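Local atomic coordinates of protein Kinase A (Toxoplasma gondii, PDB entry 5J3U), a protein that binds cyclic AMP through its regulatory domain and, as in related regulatory chains, probably restrains the protein kinase A catalytic subunit. Residues 31-36 against 120-125. Numbering follows the deposited sequence.
Sequences NTVILA and NAIVKD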
loop_
_atom_site.group_PDB
_atom_site.type_symbol
_atom_site.label_atom_id
_atom_site.label_comp_id
_atom_site.label_asym_id
_atom_site.label_seq_id
_atom_site.Cartn_x
_atom_site.Cartn_y
_atom_site.Cartn_z
ATOM N N ASN A 31 -17.248 2.462 -3.686
ATOM C CA ASN A 31 -18.572 1.826 -3.573
ATOM C C ASN A 31 -19.069 1.172 -4.889
ATOM O O ASN A 31 -19.618 0.073 -4.862
ATOM C CB ASN A 31 -19.591 2.775 -2.976
ATOM C CG ASN A 31 -20.915 2.112 -2.743
ATOM O OD1 ASN A 31 -21.873 2.298 -3.520
ATOM N ND2 ASN A 31 -20.983 1.315 -1.702
ATOM N N THR A 32 -18.880 1.829 -6.003
ATOM C CA THR A 32 -19.178 1.277 -7.323
ATOM C C THR A 32 -18.383 0.024 -7.684
ATOM O O THR A 32 -18.927 -0.968 -8.134
ATOM C CB THR A 32 -18.929 2.367 -8.326
ATOM O OG1 THR A 32 -19.843 3.406 -8.038
ATOM C CG2 THR A 32 -19.085 1.945 -9.789
ATOM N N VAL A 33 -17.084 0.052 -7.395
ATOM C CA VAL A 33 -16.265 -1.176 -7.492
ATOM C C VAL A 33 -16.817 -2.280 -6.590
ATOM O O VAL A 33 -16.990 -3.409 -7.044
ATOM C CB VAL A 33 -14.759 -0.911 -7.139
ATOM C CG1 VAL A 33 -14.007 -2.221 -7.105
ATOM C CG2 VAL A 33 -14.119 0.065 -8.112
ATOM N N ILE A 34 -17.157 -1.968 -5.350
ATOM C CA ILE A 34 -17.735 -2.942 -4.441
ATOM C C ILE A 34 -19.020 -3.524 -5.047
ATOM O O ILE A 34 -19.200 -4.754 -5.066
ATOM C CB ILE A 34 -17.954 -2.371 -3.018
ATOM C CG1 ILE A 34 -16.578 -2.142 -2.359
ATOM C CG2 ILE A 34 -18.811 -3.277 -2.134
ATOM C CD1 ILE A 34 -16.660 -1.334 -1.074
ATOM N N LEU A 35 -19.840 -2.659 -5.628
ATOM C CA LEU A 35 -21.124 -3.148 -6.241
ATOM C C LEU A 35 -20.831 -4.180 -7.338
ATOM O O LEU A 35 -21.521 -5.201 -7.444
ATOM C CB LEU A 35 -21.902 -1.992 -6.836
ATOM C CG LEU A 35 -23.285 -2.341 -7.431
ATOM C CD1 LEU A 35 -24.186 -2.952 -6.383
ATOM C CD2 LEU A 35 -23.923 -1.125 -8.042
ATOM N N ALA A 36 -19.830 -3.874 -8.153
ATOM C CA ALA A 36 -19.425 -4.717 -9.286
ATOM C C ALA A 36 -18.772 -6.023 -8.894
ATOM O O ALA A 36 -18.817 -6.983 -9.659
ATOM C CB ALA A 36 -18.559 -3.939 -10.241
ATOM N N ASN A 120 -11.590 -1.112 -16.076
ATOM C CA ASN A 120 -11.283 -0.096 -17.083
ATOM C C ASN A 120 -12.006 1.176 -16.894
ATOM O O ASN A 120 -11.405 2.229 -16.992
ATOM C CB ASN A 120 -11.511 -0.598 -18.533
ATOM C CG ASN A 120 -10.434 -1.560 -18.980
ATOM O OD1 ASN A 120 -9.401 -1.715 -18.310
ATOM N ND2 ASN A 120 -10.679 -2.243 -20.083
ATOM N N ALA A 121 -13.297 1.103 -16.587
ATOM C CA ALA A 121 -14.108 2.317 -16.420
ATOM C C ALA A 121 -13.781 3.150 -15.163
ATOM O O ALA A 121 -13.749 4.361 -15.228
ATOM C CB ALA A 121 -15.580 1.920 -16.384
ATOM N N ILE A 122 -13.559 2.499 -14.023
ATOM C CA ILE A 122 -13.508 3.178 -12.714
ATOM C C ILE A 122 -12.091 3.293 -12.140
ATOM O O ILE A 122 -11.784 4.315 -11.516
ATOM C CB ILE A 122 -14.354 2.443 -11.671
ATOM C CG1 ILE A 122 -15.799 2.224 -12.171
ATOM C CG2 ILE A 122 -14.317 3.147 -10.299
ATOM C CD1 ILE A 122 -16.601 3.514 -12.318
ATOM N N VAL A 123 -11.264 2.262 -12.348
ATOM C CA VAL A 123 -9.985 2.116 -11.648
ATOM C C VAL A 123 -8.710 2.430 -12.434
ATOM O O VAL A 123 -7.803 3.020 -11.892
ATOM C CB VAL A 123 -9.793 0.700 -11.106
ATOM C CG1 VAL A 123 -8.668 0.680 -10.054
ATOM C CG2 VAL A 123 -11.049 0.181 -10.454
ATOM N N LYS A 124 -8.653 2.008 -13.687
ATOM C CA LYS A 124 -7.380 1.849 -14.427
ATOM C C LYS A 124 -6.642 3.197 -14.589
ATOM O O LYS A 124 -5.475 3.306 -14.229
ATOM C CB LYS A 124 -7.618 1.192 -15.775
ATOM C CG LYS A 124 -6.335 0.962 -16.551
ATOM C CD LYS A 124 -6.562 0.231 -17.863
ATOM C CE LYS A 124 -5.253 0.205 -18.637
ATOM N NZ LYS A 124 -5.237 -0.959 -19.561
ATOM N N ASP A 125 -7.343 4.192 -15.110
ATOM C CA ASP A 125 -6.780 5.540 -15.271
ATOM C C ASP A 125 -6.374 6.166 -13.943
ATOM O O ASP A 125 -5.265 6.719 -13.862
ATOM C CB ASP A 125 -7.754 6.438 -16.062
ATOM C CG ASP A 125 -7.891 5.998 -17.553
ATOM O OD1 ASP A 125 -7.098 5.158 -18.029
ATOM O OD2 ASP A 125 -8.817 6.484 -18.260
#
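I122 and V33 make the main apolar contact between helix 27-36 and helix 116-138. The CG2 methyl of V33 lies 3.8 Å from CG2 of I122. The two side chains run past each other in opposite directions, so they meet alongside rather than end to end. The same V33 methyl also reaches V123, with CG2 to CG2 at 3.9 Å. Here the two valines cross at about a right angle. One methyl of V33 therefore touches two successive residues of the other helix. CG2, anti to its own carbonyl carbon and beside the backbone N, is the V33 branch that meets both.

T32 adds a second apolar contact nearer the solvent. Its CG2 methyl packs on the end of I122, 3.9 Å from CD1, and approaches at roughly a right angle. With chi1 at -63°, OG1 sits beside the backbone N and hydrogen bonds to the carbonyl O of K28, one turn earlier. This turns CG2, anti to that N, toward I122. T32 thus keeps its polar group on its own helix and offers carbon to I122. I122 uses both branches: CG2 for V33, and CG1 with CD1 for T32.

No hydrogen bond links the two segments. The axes of these short segments approach to 10.3 Å. Their N-to-C directions make an angle of 126°, nearer antiparallel than parallel. The contact buries 142 Å² in all. The two residues that meet V33 lie in a wider pi-type turn at 120-123. F22 touches both V33 and V123, while L16, L25 and L114 also pack on V33.

The contact joins helices before and after the beta-barrel strands of the first cyclic nucleotide-binding domain. The side chain of V123 is about 14 Å from the bound cyclic AMP. Such a helical subdomain beside the barrel is characteristic of this fold.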